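PDB 5EX2: peptidyl-prolyl cis-trans isomerase from Hirschia baltica, which probably catalyses the cis-trans isomerisation of peptide bonds before proline as a periplasmic cyclophilin-type folding helper. Local coordinates for residues A[25-30]-A[226-231]; A[51-56]-A[87-92]; A[62-67]-A[80-85]; A[121-126]-A[254-259]; A[170-175]-A[179-184]. All blocks are in the same frame, centred on the assembly; numbering follows the deposited sequence. Where two conformers were deposited one is given.

Contact 1 of 5, residues A[25-30]-A[226-231]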
# COMPACT_ATOMS: atom_id res chain seq x y z
N LEU A 25 1.75 -8.54 6.08
CA LEU A 25 1.93 -7.40 6.97
C LEU A 25 3.40 -7.22 7.30
O LEU A 25 4.03 -8.11 7.86
CB LEU A 25 1.11 -7.59 8.24
CG LEU A 25 1.06 -6.44 9.24
CD1 LEU A 25 0.51 -5.16 8.62
CD2 LEU A 25 0.19 -6.85 10.44
N VAL A 26 3.91 -6.04 6.99
CA VAL A 26 5.31 -5.72 7.19
C VAL A 26 5.43 -4.56 8.16
O VAL A 26 4.69 -3.59 8.08
CB VAL A 26 5.98 -5.31 5.86
CG1 VAL A 26 7.50 -5.29 5.99
CG2 VAL A 26 5.52 -6.21 4.71
N ILE A 27 6.38 -4.68 9.08
CA ILE A 27 6.68 -3.60 10.01
C ILE A 27 7.95 -2.89 9.55
O ILE A 27 9.00 -3.49 9.51
CB ILE A 27 6.89 -4.11 11.43
CG1 ILE A 27 5.77 -5.09 11.83
CG2 ILE A 27 6.94 -2.94 12.39
CD1 ILE A 27 5.96 -5.67 13.20
N PHE A 28 7.81 -1.62 9.17
CA PHE A 28 8.94 -0.75 8.89
C PHE A 28 9.17 0.15 10.09
O PHE A 28 8.40 1.08 10.32
CB PHE A 28 8.69 0.12 7.65
CG PHE A 28 9.00 -0.54 6.32
CD1 PHE A 28 9.23 -1.90 6.22
CD2 PHE A 28 9.04 0.22 5.16
CE1 PHE A 28 9.52 -2.48 4.99
CE2 PHE A 28 9.33 -0.35 3.94
CZ PHE A 28 9.56 -1.70 3.86
N GLU A 29 10.21 -0.11 10.87
CA GLU A 29 10.57 0.80 11.95
C GLU A 29 11.52 1.85 11.43
O GLU A 29 12.58 1.50 10.92
CB GLU A 29 11.22 0.05 13.09
CG GLU A 29 10.24 -0.69 13.98
CD GLU A 29 9.42 0.26 14.84
OE1 GLU A 29 9.59 1.50 14.71
OE2 GLU A 29 8.60 -0.22 15.65
N THR A 30 11.14 3.12 11.53
CA THR A 30 11.97 4.21 11.02
C THR A 30 12.37 5.11 12.18
O THR A 30 11.81 5.03 13.29
CB THR A 30 11.24 5.07 9.95
OG1 THR A 30 10.41 6.04 10.61
CG2 THR A 30 10.42 4.22 9.00
N ASP A 226 3.95 -12.49 19.67
CA ASP A 226 4.60 -11.20 19.43
C ASP A 226 4.00 -10.44 18.24
O ASP A 226 4.36 -9.28 17.99
CB ASP A 226 6.10 -11.40 19.17
CG ASP A 226 6.83 -11.94 20.37
OD1 ASP A 226 6.38 -11.68 21.51
OD2 ASP A 226 7.85 -12.62 20.17
N ARG A 227 3.10 -11.09 17.51
CA ARG A 227 2.58 -10.50 16.28
C ARG A 227 1.60 -9.37 16.56
O ARG A 227 0.62 -9.58 17.26
CB ARG A 227 1.87 -11.57 15.44
CG ARG A 227 2.79 -12.65 14.94
CD ARG A 227 2.06 -13.70 14.13
NE ARG A 227 2.96 -14.79 13.77
CZ ARG A 227 2.60 -16.05 13.57
NH1 ARG A 227 1.32 -16.42 13.69
NH2 ARG A 227 3.52 -16.95 13.26
N PRO A 228 1.84 -8.18 15.99
CA PRO A 228 0.75 -7.20 15.97
C PRO A 228 -0.41 -7.76 15.18
O PRO A 228 -0.19 -8.59 14.29
CB PRO A 228 1.35 -5.96 15.29
CG PRO A 228 2.66 -6.38 14.75
CD PRO A 228 3.08 -7.65 15.40
N GLU A 229 -1.61 -7.33 15.51
CA GLU A 229 -2.81 -7.79 14.82
C GLU A 229 -3.46 -6.59 14.16
O GLU A 229 -3.77 -5.60 14.82
CB GLU A 229 -3.77 -8.49 15.79
CG GLU A 229 -3.16 -9.76 16.42
CD GLU A 229 -4.01 -10.40 17.53
OE1 GLU A 229 -5.23 -10.15 17.62
OE2 GLU A 229 -3.43 -11.19 18.30
N ALA A 230 -3.65 -6.67 12.84
CA ALA A 230 -4.20 -5.57 12.07
C ALA A 230 -5.54 -5.92 11.45
O ALA A 230 -5.78 -7.07 11.06
CB ALA A 230 -3.21 -5.14 10.99
N TRP A 231 -6.40 -4.93 11.38
CA TRP A 231 -7.69 -5.07 10.74
C TRP A 231 -7.90 -3.88 9.84
O TRP A 231 -7.45 -2.77 10.15
CB TRP A 231 -8.84 -5.17 11.75
CG TRP A 231 -9.05 -6.53 12.39
CD1 TRP A 231 -9.93 -7.51 11.99
CD2 TRP A 231 -8.43 -7.01 13.58
NE1 TRP A 231 -9.87 -8.58 12.86
CE2 TRP A 231 -8.94 -8.30 13.83
CE3 TRP A 231 -7.46 -6.49 14.43
CZ2 TRP A 231 -8.53 -9.07 14.92
CZ3 TRP A 231 -7.06 -7.24 15.51
CH2 TRP A 231 -7.58 -8.53 15.74

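Contact 2 of 5, residues A[51-56]-A[87-92]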
# COMPACT_ATOMS: atom_id res chain seq x y z
N ILE A 51 9.32 -8.12 -2.05
CA ILE A 51 9.44 -7.40 -0.79
C ILE A 51 9.62 -8.39 0.36
O ILE A 51 10.49 -8.20 1.20
CB ILE A 51 8.23 -6.49 -0.53
CG1 ILE A 51 8.18 -5.37 -1.59
CG2 ILE A 51 8.26 -5.92 0.88
CD1 ILE A 51 9.41 -4.46 -1.67
N ARG A 52 8.84 -9.46 0.40
CA ARG A 52 9.05 -10.46 1.45
C ARG A 52 10.48 -10.99 1.43
O ARG A 52 11.12 -11.13 2.48
CB ARG A 52 8.10 -11.64 1.29
CG ARG A 52 6.64 -11.32 1.51
CD ARG A 52 5.85 -12.57 1.81
NE ARG A 52 4.42 -12.31 1.72
CZ ARG A 52 3.67 -12.58 0.66
NH1 ARG A 52 4.18 -13.16 -0.42
NH2 ARG A 52 2.38 -12.29 0.69
N LYS A 53 10.97 -11.30 0.25
CA LYS A 53 12.32 -11.81 0.08
C LYS A 53 13.35 -10.82 0.60
O LYS A 53 14.24 -11.20 1.36
CB LYS A 53 12.55 -12.12 -1.40
CG LYS A 53 13.93 -12.60 -1.76
CD LYS A 53 14.04 -12.82 -3.27
CE LYS A 53 15.46 -13.21 -3.69
NZ LYS A 53 15.79 -14.61 -3.31
N VAL A 54 13.26 -9.56 0.19
CA VAL A 54 14.26 -8.58 0.61
C VAL A 54 14.19 -8.34 2.12
O VAL A 54 15.21 -8.30 2.81
CB VAL A 54 14.11 -7.26 -0.18
CG1 VAL A 54 15.11 -6.22 0.29
CG2 VAL A 54 14.29 -7.51 -1.66
N VAL A 55 12.98 -8.23 2.66
CA VAL A 55 12.82 -8.06 4.09
C VAL A 55 13.55 -9.18 4.83
O VAL A 55 14.31 -8.93 5.76
CB VAL A 55 11.31 -8.02 4.50
CG1 VAL A 55 11.14 -8.14 6.01
CG2 VAL A 55 10.67 -6.74 4.01
N ARG A 56 13.35 -10.41 4.37
CA ARG A 56 13.88 -11.58 5.06
C ARG A 56 15.39 -11.74 4.93
O ARG A 56 15.98 -12.52 5.65
CB ARG A 56 13.14 -12.83 4.58
CG ARG A 56 11.79 -12.93 5.23
CD ARG A 56 10.90 -13.88 4.51
NE ARG A 56 9.67 -14.04 5.26
CZ ARG A 56 8.52 -14.45 4.75
NH1 ARG A 56 8.41 -14.73 3.45
NH2 ARG A 56 7.46 -14.56 5.54
N PRO A 87 24.00 -5.74 -3.55
CA PRO A 87 23.43 -6.94 -2.94
C PRO A 87 23.19 -8.03 -3.96
O PRO A 87 23.04 -7.77 -5.16
CB PRO A 87 22.12 -6.45 -2.36
CG PRO A 87 21.72 -5.32 -3.24
CD PRO A 87 23.02 -4.65 -3.62
N ASP A 88 23.14 -9.26 -3.48
CA ASP A 88 22.74 -10.39 -4.29
C ASP A 88 21.22 -10.38 -4.47
O ASP A 88 20.47 -11.01 -3.72
CB ASP A 88 23.19 -11.69 -3.65
CG ASP A 88 22.76 -12.91 -4.43
OD1 ASP A 88 22.33 -12.75 -5.60
OD2 ASP A 88 22.84 -14.02 -3.88
N LEU A 89 20.75 -9.63 -5.47
CA LEU A 89 19.32 -9.38 -5.61
C LEU A 89 19.01 -9.05 -7.05
O LEU A 89 19.70 -8.23 -7.65
CB LEU A 89 18.90 -8.24 -4.68
CG LEU A 89 17.42 -7.92 -4.60
CD1 LEU A 89 16.64 -9.12 -4.09
CD2 LEU A 89 17.26 -6.73 -3.69
N GLU A 90 18.02 -9.73 -7.62
CA GLU A 90 17.61 -9.49 -9.00
C GLU A 90 16.46 -8.51 -9.09
O GLU A 90 15.65 -8.37 -8.15
CB GLU A 90 17.23 -10.81 -9.68
CG GLU A 90 18.37 -11.81 -9.80
CD GLU A 90 19.52 -11.29 -10.65
OE1 GLU A 90 19.25 -10.71 -11.72
OE2 GLU A 90 20.68 -11.46 -10.24
N ALA A 91 16.36 -7.85 -10.23
CA ALA A 91 15.27 -6.93 -10.48
C ALA A 91 13.98 -7.70 -10.71
O ALA A 91 13.99 -8.92 -10.95
CB ALA A 91 15.59 -6.06 -11.69
N VAL A 92 12.88 -6.98 -10.62
CA VAL A 92 11.56 -7.55 -10.85
C VAL A 92 10.89 -6.78 -11.99
O VAL A 92 10.98 -5.56 -12.05
CB VAL A 92 10.73 -7.52 -9.55
CG1 VAL A 92 10.75 -6.14 -8.91
CG2 VAL A 92 9.31 -8.00 -9.79

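Contact 3 of 5, residues A[62-67]-A[80-85]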
# COMPACT_ATOMS: atom_id res chain seq x y z
N GLY A 62 18.88 -0.30 8.21
CA GLY A 62 19.86 0.75 8.06
C GLY A 62 19.83 1.53 6.76
O GLY A 62 20.61 2.44 6.57
N THR A 63 18.95 1.16 5.84
CA THR A 63 18.89 1.93 4.60
C THR A 63 18.26 3.30 4.85
O THR A 63 17.37 3.47 5.67
CB THR A 63 18.11 1.19 3.50
OG1 THR A 63 16.81 0.83 3.97
CG2 THR A 63 18.86 -0.06 3.03
N LYS A 64 18.74 4.28 4.11
CA LYS A 64 18.34 5.66 4.33
C LYS A 64 17.05 5.97 3.60
O LYS A 64 16.71 5.31 2.62
CB LYS A 64 19.41 6.62 3.85
CG LYS A 64 20.77 6.40 4.45
CD LYS A 64 20.79 6.60 5.94
CE LYS A 64 22.22 6.52 6.48
NZ LYS A 64 23.11 7.55 5.88
N PHE A 65 16.35 7.00 4.04
CA PHE A 65 15.34 7.64 3.20
C PHE A 65 16.06 8.77 2.50
O PHE A 65 16.10 9.91 2.96
CB PHE A 65 14.16 8.11 4.03
CG PHE A 65 13.31 6.99 4.48
CD1 PHE A 65 12.39 6.44 3.61
CD2 PHE A 65 13.45 6.45 5.73
CE1 PHE A 65 11.61 5.36 4.00
CE2 PHE A 65 12.67 5.38 6.13
CZ PHE A 65 11.76 4.84 5.26
N HIS A 66 16.67 8.41 1.38
CA HIS A 66 17.65 9.28 0.73
C HIS A 66 17.05 10.28 -0.26
O HIS A 66 17.75 11.17 -0.71
CB HIS A 66 18.70 8.44 0.01
CG HIS A 66 18.15 7.68 -1.15
ND1 HIS A 66 17.53 6.46 -1.03
CD2 HIS A 66 18.08 8.02 -2.46
CE1 HIS A 66 17.11 6.06 -2.22
NE2 HIS A 66 17.43 6.99 -3.11
N ARG A 67 15.78 10.11 -0.61
CA ARG A 67 15.13 11.04 -1.53
C ARG A 67 13.71 11.27 -1.06
O ARG A 67 12.85 10.40 -1.22
CB ARG A 67 15.15 10.49 -2.96
CG ARG A 67 14.42 11.35 -4.00
CD ARG A 67 14.26 10.56 -5.30
NE ARG A 67 13.38 11.21 -6.28
CZ ARG A 67 12.31 10.65 -6.84
NH1 ARG A 67 11.95 9.41 -6.55
NH2 ARG A 67 11.59 11.34 -7.72
N ALA A 80 22.49 -1.10 -1.64
CA ALA A 80 23.91 -0.99 -1.97
C ALA A 80 24.57 0.20 -1.26
O ALA A 80 25.71 0.11 -0.82
CB ALA A 80 24.09 -0.86 -3.47
N ALA A 81 23.83 1.29 -1.12
CA ALA A 81 24.40 2.51 -0.57
C ALA A 81 24.86 2.34 0.88
O ALA A 81 25.86 2.96 1.29
CB ALA A 81 23.40 3.63 -0.66
N THR A 82 24.15 1.53 1.66
CA THR A 82 24.54 1.35 3.07
C THR A 82 25.18 -0.03 3.33
O THR A 82 26.03 -0.15 4.22
CB THR A 82 23.32 1.57 4.01
OG1 THR A 82 22.18 0.90 3.50
CG2 THR A 82 23.00 3.06 4.11
N LEU A 83 24.89 -1.04 2.52
CA LEU A 83 25.60 -2.32 2.63
C LEU A 83 27.09 -2.17 2.27
O LEU A 83 27.94 -2.81 2.87
CB LEU A 83 24.95 -3.38 1.74
CG LEU A 83 25.61 -4.76 1.73
CD1 LEU A 83 25.56 -5.41 3.11
CD2 LEU A 83 24.94 -5.65 0.70
N GLY A 84 27.38 -1.32 1.29
CA GLY A 84 28.75 -1.08 0.88
C GLY A 84 29.15 -1.94 -0.30
O GLY A 84 30.26 -1.83 -0.79
N ARG A 85 28.22 -2.77 -0.77
CA ARG A 85 28.44 -3.61 -1.93
C ARG A 85 27.10 -3.84 -2.59
O ARG A 85 26.06 -3.62 -1.97
CB ARG A 85 29.11 -4.92 -1.53
CG ARG A 85 28.37 -5.72 -0.49
CD ARG A 85 29.06 -7.05 -0.21
NE ARG A 85 28.30 -7.89 0.70
CZ ARG A 85 27.22 -8.57 0.35
NH1 ARG A 85 26.75 -8.52 -0.89
NH2 ARG A 85 26.59 -9.31 1.26

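Contact 4 of 5, residues A[121-126]-A[254-259]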
# COMPACT_ATOMS: atom_id res chain seq x y z
N THR A 121 -12.97 4.92 -9.93
CA THR A 121 -12.20 4.47 -8.80
C THR A 121 -13.12 3.90 -7.73
O THR A 121 -14.32 4.19 -7.66
CB THR A 121 -11.38 5.59 -8.17
OG1 THR A 121 -12.25 6.55 -7.57
CG2 THR A 121 -10.45 6.27 -9.18
N GLY A 122 -12.54 3.10 -6.88
CA GLY A 122 -13.27 2.51 -5.78
C GLY A 122 -12.27 1.81 -4.90
O GLY A 122 -11.06 2.08 -4.96
N PHE A 123 -12.78 0.94 -4.05
CA PHE A 123 -11.95 0.25 -3.06
C PHE A 123 -12.13 -1.25 -3.15
O PHE A 123 -13.23 -1.76 -3.38
CB PHE A 123 -12.31 0.69 -1.65
CG PHE A 123 -12.08 2.16 -1.37
CD1 PHE A 123 -10.85 2.62 -0.93
CD2 PHE A 123 -13.11 3.07 -1.52
CE1 PHE A 123 -10.65 3.97 -0.65
CE2 PHE A 123 -12.92 4.42 -1.24
CZ PHE A 123 -11.69 4.86 -0.80
N TYR A 124 -11.03 -1.96 -2.89
CA TYR A 124 -11.07 -3.39 -2.73
C TYR A 124 -10.13 -3.75 -1.60
O TYR A 124 -8.94 -3.43 -1.67
CB TYR A 124 -10.65 -4.13 -3.99
CG TYR A 124 -10.46 -5.61 -3.77
CD1 TYR A 124 -11.54 -6.46 -3.60
CD2 TYR A 124 -9.20 -6.16 -3.72
CE1 TYR A 124 -11.36 -7.81 -3.39
CE2 TYR A 124 -9.00 -7.51 -3.51
CZ TYR A 124 -10.08 -8.33 -3.34
OH TYR A 124 -9.89 -9.68 -3.13
N ASN A 125 -10.65 -4.39 -0.56
CA ASN A 125 -9.83 -4.80 0.58
C ASN A 125 -9.05 -3.65 1.17
O ASN A 125 -7.94 -3.82 1.67
CB ASN A 125 -8.89 -5.93 0.16
CG ASN A 125 -9.52 -7.28 0.32
OD1 ASN A 125 -10.72 -7.39 0.57
ND2 ASN A 125 -8.71 -8.32 0.18
N GLY A 126 -9.64 -2.47 1.13
CA GLY A 126 -9.03 -1.29 1.71
C GLY A 126 -7.99 -0.63 0.82
O GLY A 126 -7.41 0.39 1.20
N CYS A 254 -8.66 9.19 -3.95
CA CYS A 254 -7.49 9.79 -3.33
C CYS A 254 -7.79 11.05 -2.52
O CYS A 254 -6.93 11.54 -1.81
CB CYS A 254 -6.43 10.09 -4.38
SG CYS A 254 -5.69 8.60 -5.11
N SER A 255 -9.02 11.56 -2.61
CA SER A 255 -9.40 12.73 -1.80
C SER A 255 -10.10 12.32 -0.50
O SER A 255 -10.29 13.14 0.39
CB SER A 255 -10.29 13.66 -2.62
OG SER A 255 -9.51 14.34 -3.59
N LEU A 256 -10.44 11.05 -0.39
CA LEU A 256 -10.95 10.49 0.85
C LEU A 256 -9.78 10.13 1.76
O LEU A 256 -8.66 9.94 1.29
CB LEU A 256 -11.77 9.24 0.57
CG LEU A 256 -13.12 9.46 -0.10
CD1 LEU A 256 -13.61 8.17 -0.73
CD2 LEU A 256 -14.13 9.97 0.93
N PRO A 257 -10.03 10.01 3.07
CA PRO A 257 -9.02 9.38 3.90
C PRO A 257 -8.81 7.95 3.45
O PRO A 257 -9.61 7.41 2.69
CB PRO A 257 -9.62 9.44 5.31
CG PRO A 257 -10.84 10.30 5.22
CD PRO A 257 -11.28 10.26 3.80
N GLN A 258 -7.77 7.31 3.95
CA GLN A 258 -7.63 5.90 3.70
C GLN A 258 -8.75 5.14 4.38
O GLN A 258 -9.35 5.61 5.35
CB GLN A 258 -6.30 5.39 4.21
CG GLN A 258 -5.12 6.03 3.56
CD GLN A 258 -3.89 5.18 3.74
OE1 GLN A 258 -3.63 4.28 2.93
NE2 GLN A 258 -3.17 5.40 4.82
N THR A 259 -9.01 3.93 3.89
CA THR A 259 -9.96 3.04 4.53
C THR A 259 -9.56 2.88 5.98
O THR A 259 -8.42 2.58 6.26
CB THR A 259 -9.96 1.67 3.85
OG1 THR A 259 -10.45 1.81 2.51
CG2 THR A 259 -10.85 0.70 4.61
O HOH W 1 -7.90 2.86 1.52

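Contact 5 of 5, residues A[170-175]-A[179-184]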
# COMPACT_ATOMS: atom_id res chain seq x y z
N GLN A 170 14.62 -0.46 -3.98
CA GLN A 170 14.16 0.85 -3.57
C GLN A 170 12.66 0.97 -3.72
O GLN A 170 12.09 0.52 -4.72
CB GLN A 170 14.84 1.94 -4.39
CG GLN A 170 16.33 2.00 -4.13
CD GLN A 170 17.00 3.14 -4.83
OE1 GLN A 170 16.60 4.30 -4.69
NE2 GLN A 170 18.04 2.84 -5.59
N PHE A 171 12.04 1.60 -2.73
CA PHE A 171 10.59 1.74 -2.66
C PHE A 171 10.25 3.18 -2.32
O PHE A 171 11.12 3.94 -1.87
CB PHE A 171 10.02 0.83 -1.58
CG PHE A 171 10.56 1.13 -0.23
CD1 PHE A 171 11.72 0.53 0.22
CD2 PHE A 171 9.96 2.09 0.56
CE1 PHE A 171 12.25 0.86 1.45
CE2 PHE A 171 10.48 2.42 1.79
CZ PHE A 171 11.63 1.81 2.24
N PHE A 172 9.03 3.60 -2.56
CA PHE A 172 8.65 4.88 -2.01
C PHE A 172 7.30 4.82 -1.33
O PHE A 172 6.38 4.08 -1.71
CB PHE A 172 8.73 5.99 -3.05
CG PHE A 172 8.00 5.72 -4.31
CD1 PHE A 172 8.58 4.96 -5.30
CD2 PHE A 172 6.77 6.29 -4.53
CE1 PHE A 172 7.93 4.75 -6.49
CE2 PHE A 172 6.11 6.08 -5.71
CZ PHE A 172 6.69 5.31 -6.69
N LEU A 173 7.24 5.63 -0.29
CA LEU A 173 6.07 5.82 0.56
C LEU A 173 5.34 7.06 0.10
O LEU A 173 5.91 8.16 0.13
CB LEU A 173 6.48 5.97 2.02
CG LEU A 173 7.39 4.89 2.57
CD1 LEU A 173 7.75 5.23 4.02
CD2 LEU A 173 6.76 3.51 2.50
N MET A 174 4.11 6.91 -0.38
CA MET A 174 3.39 8.06 -0.90
C MET A 174 2.90 8.98 0.20
O MET A 174 2.15 8.57 1.08
CB MET A 174 2.19 7.63 -1.75
CG MET A 174 2.54 6.82 -2.98
SD MET A 174 3.76 7.60 -4.03
CE MET A 174 3.06 9.22 -4.23
N ARG A 175 3.35 10.22 0.16
CA ARG A 175 2.98 11.22 1.15
C ARG A 175 1.78 12.04 0.70
O ARG A 175 1.08 12.62 1.53
CB ARG A 175 4.15 12.16 1.43
CG ARG A 175 5.29 11.48 2.17
CD ARG A 175 6.59 12.24 2.13
NE ARG A 175 6.60 13.61 2.64
CZ ARG A 175 7.46 14.06 3.57
NH1 ARG A 175 8.27 13.23 4.24
NH2 ARG A 175 7.46 15.35 3.88
N ARG A 179 -0.99 11.17 -9.09
CA ARG A 179 -1.63 10.33 -10.10
C ARG A 179 -0.81 10.23 -11.37
O ARG A 179 -1.06 9.34 -12.18
CB ARG A 179 -3.04 10.85 -10.41
CG ARG A 179 -3.93 10.98 -9.19
CD ARG A 179 -4.12 9.66 -8.43
NE ARG A 179 -5.04 8.78 -9.13
CZ ARG A 179 -6.36 8.91 -9.10
NH1 ARG A 179 -6.92 9.88 -8.39
NH2 ARG A 179 -7.13 8.06 -9.78
N PHE A 180 0.17 11.12 -11.52
CA PHE A 180 1.09 11.04 -12.65
C PHE A 180 1.98 9.80 -12.59
O PHE A 180 2.60 9.44 -13.58
CB PHE A 180 1.96 12.31 -12.72
CG PHE A 180 2.56 12.68 -11.40
CD1 PHE A 180 1.88 13.52 -10.52
CD2 PHE A 180 3.79 12.19 -11.02
CE1 PHE A 180 2.42 13.85 -9.30
CE2 PHE A 180 4.34 12.52 -9.81
CZ PHE A 180 3.65 13.35 -8.94
N LEU A 181 2.00 9.11 -11.44
CA LEU A 181 2.71 7.83 -11.34
C LEU A 181 1.89 6.65 -11.80
O LEU A 181 2.44 5.57 -12.06
CB LEU A 181 3.13 7.56 -9.90
CG LEU A 181 4.04 8.59 -9.25
CD1 LEU A 181 4.34 8.13 -7.84
CD2 LEU A 181 5.32 8.81 -10.04
N ASP A 182 0.58 6.84 -11.88
CA ASP A 182 -0.32 5.72 -12.12
C ASP A 182 -0.06 5.08 -13.48
O ASP A 182 0.17 5.76 -14.48
CB ASP A 182 -1.78 6.18 -12.05
CG ASP A 182 -2.20 6.67 -10.68
OD1 ASP A 182 -1.40 6.60 -9.73
OD2 ASP A 182 -3.37 7.10 -10.56
N ARG A 183 -0.07 3.75 -13.47
CA ARG A 183 0.18 2.90 -14.63
C ARG A 183 1.62 2.97 -15.10
O ARG A 183 1.96 2.38 -16.13
CB ARG A 183 -0.78 3.25 -15.77
CG ARG A 183 -2.24 3.18 -15.37
CD ARG A 183 -3.18 3.46 -16.54
NE ARG A 183 -3.07 2.42 -17.55
CZ ARG A 183 -2.44 2.53 -18.72
NH1 ARG A 183 -1.84 3.67 -19.07
NH2 ARG A 183 -2.41 1.49 -19.54
N LYS A 184 2.49 3.60 -14.30
CA LYS A 184 3.90 3.73 -14.65
C LYS A 184 4.83 3.20 -13.57
O LYS A 184 6.02 3.04 -13.82
CB LYS A 184 4.23 5.20 -14.92
CG LYS A 184 3.51 5.75 -16.13
CD LYS A 184 3.68 7.25 -16.27
CE LYS A 184 3.04 7.74 -17.56
NZ LYS A 184 3.09 9.22 -17.69

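Contact 1 of 5, residues A[25-30]-A[226-231]
Two apolar pairs join strand 25-30 to segment 226-231, and both are made by the outermost carbons of the side chains. In the first, Ile-27 and Pro-228 reach toward each other tip to tip, CD1 of Ile-27 lying 3.7 Å from the ring carbon CG of Pro-228. Ile-27 gets there with an extended arm: CD1 is anti to CA (chi2 178°), and the methyl ends near the CG and CD corner of the proline ring. In the second pair, CD2 of Leu-25 comes to 3.8 Å from CB of Ala-230, the one methyl that alanine has to offer. Polar bonding stays within each side's own neighbourhood. The backbone of 25-30 is occupied by its barrel partners, Leu-25 and Ile-27 bonding to Val-219 and Val-217, Val-26 and Phe-28 to Ile-37 and Val-35. Val-219 also packs on Leu-25 and Ile-27, and Leu-222 on Pro-228. The backbones stay well apart, 8.2 Å between the CA atoms of Leu-25 and Ala-230. Strand 25-30 belongs to the closed eight-stranded antiparallel barrel of the cyclophilin fold, and strand 229-233 is the middle strand of a separate three-stranded sheet that here rests against the barrel's outer surface.

Contact 2 of 5, residues A[51-56]-A[87-92]
The helical turn carrying Val-54 and the irregular chain around Leu-89 pass with 8.1 Å between the CA atoms of these two residues, so side chains alone bridge them. Leu-89 takes part in both pairs. Its CG stands anti to the backbone N (chi1 -175°), which sends the forked end of the side chain to the helix, and both methyls close on a single branch of Val-54: CD1 and CD2 of Leu-89 each lie 3.7 Å from CG2 of Val-54. The two side chains cross at about a right angle, the valine methyl meeting the leucine fork between its prongs. Lys-53 adds a looser touch at the margin, where CE comes to 4.3 Å from CD1 of Leu-89; its chain is extended through the first three torsions, which carries CE out to the leucine. Asp-88, just before Leu-89, is the centre of an inverse gamma turn. Segment 51-56 is part of helix 45-57, whose Val-55 and Arg-52 turn to Met-218 of strand 212-218, so the helix lies between that barrel strand and the loop. The loop runs from helix 79-83 toward strand 98-100 and is held again at the carbonyl of Glu-90, bonded by NE2 of Gln-50, while Ile-79 of helix 79-83 packs on both Val-54 and Pro-87.

Contact 3 of 5, residues A[62-67]-A[80-85]
Thr-82 sets its two branches against different residues of segment 62-67. Its CG2 stands anti to the carbonyl carbon and lies 3.5 Å from the carbonyl O of Gly-62 and 4.0 Å from CG of Lys-64. OG1, between the backbone N and the carbonyl carbon (chi1 45°), comes to 3.5 Å from CG2 of Thr-63. The two threonines cross at about a right angle. Thr-63 has the same kind of chi1, 54°, but its OG1 is hydrogen-bonded to the carbonyl O of Tyr-60, and its methyl is the part that meets Thr-82. Chi1 of Lys-64 (-56°) sets CG beside the Thr-82 methyl, and the chain bends beyond it, at chi2 and chi4. A glycine in place of Thr-82 would probably open a gap over the Gly-62 carbonyl and leave the methyl of Thr-63 and the near end of Lys-64 without their neighbour. Thr-82 belongs to helix 79-83, and Gly-84 leaves the helix with positive phi; strand 63-69 is flanked in the barrel by strands 73-76 and 212-218.

Contact 4 of 5, residues A[121-126]-A[254-259]
Phe-123 slides past Thr-259 with its ring, the two side chains running in opposite directions and CD1 of Phe-123 lying 3.6 Å from OG1 of Thr-259. This buried packing joins strand 119-124, from a five-stranded antiparallel sheet beside the cyclophilin barrel, to the loop between helix 238-247 and strand 261-264. Leu-256 comes to the ring from another direction: its CD1 lies in the ring plane at the edge, 3.8 Å from CZ of Phe-123. Phe-240 of helix 238-247 also meets the ring edge-to-face. An alanine in place of Phe-123 would probably leave the CD1 methyl of Leu-256 and the side chain of Thr-259 facing a gap between strand and loop. The hydroxyl of Thr-259 is hydrogen-bonded to ND2 of Asn-235, whose OD1 accepts from the backbone N of Gly-126, so one amide ties both segments. CA of Gly-126 is 3.5 Å from OG1 of Thr-259. A water completes the link, donating to Gly-126 O at 2.5 Å and accepting from Thr-259 N at 2.8 Å.

Contact 5 of 5, residues A[170-175]-A[179-184]
Leu-181 carries the apolar part of this contact with one methyl, CD1, which touches two side chains of strand 171-174. It lies 3.4 Å from CE2 of Phe-172 in one of that ring's two conformers, oblique to the ring, and 3.9 Å from SD of Met-174. Met-174 and Leu-181 reach toward each other tip to tip. The bend at chi2 (-53°) of Met-174 brings its sulfur to the edge of this ring copy, in the ring plane; a second bend, at chi3, turns CE. Met-73 of strand 73-76 packs on both Phe-172 and Met-174. The polar part lies within segment 179-184: NE of Arg-179 donates to OD2 of Asp-182 at 2.8 Å, in a salt bridge that meets the syn side of the carboxylate and lies nearly in the guanidinium plane. The arginine's NH1 and NH2 pair with three more acids, Glu-177, Asp-252 and Glu-130. The arrangement is that of a barrel strand whose following turn, a short 3-10 segment at 179-181, folds back and packs its leucine against it.

The eight-stranded barrel is the common ground: contacts 1, 3 and 5 each use one of its strands. Phe-28 CE2 of contact 1 meets Phe-171 CZ of contact 5 at 3.6 Å, and Phe-65 of contact 3 packs on both Phe-171 and Leu-173. Contacts 2 and 3, centres about 14 Å apart, join where Pro-87 touches Ala-80. Contact 4 belongs to the flanking sheet; Arg-179 of contact 5 packs on its Thr-121 and Cys-254. The side chain of Met-174 in contact 5 is about 9 Å from a bound magnesium ion. Contacts 3 and 4 are farthest apart, about 32 Å between centres. Arg-67, in contact 3 and hydrogen-bonded to Gln-75, probably corresponds to the active-site arginine of cyclophilins.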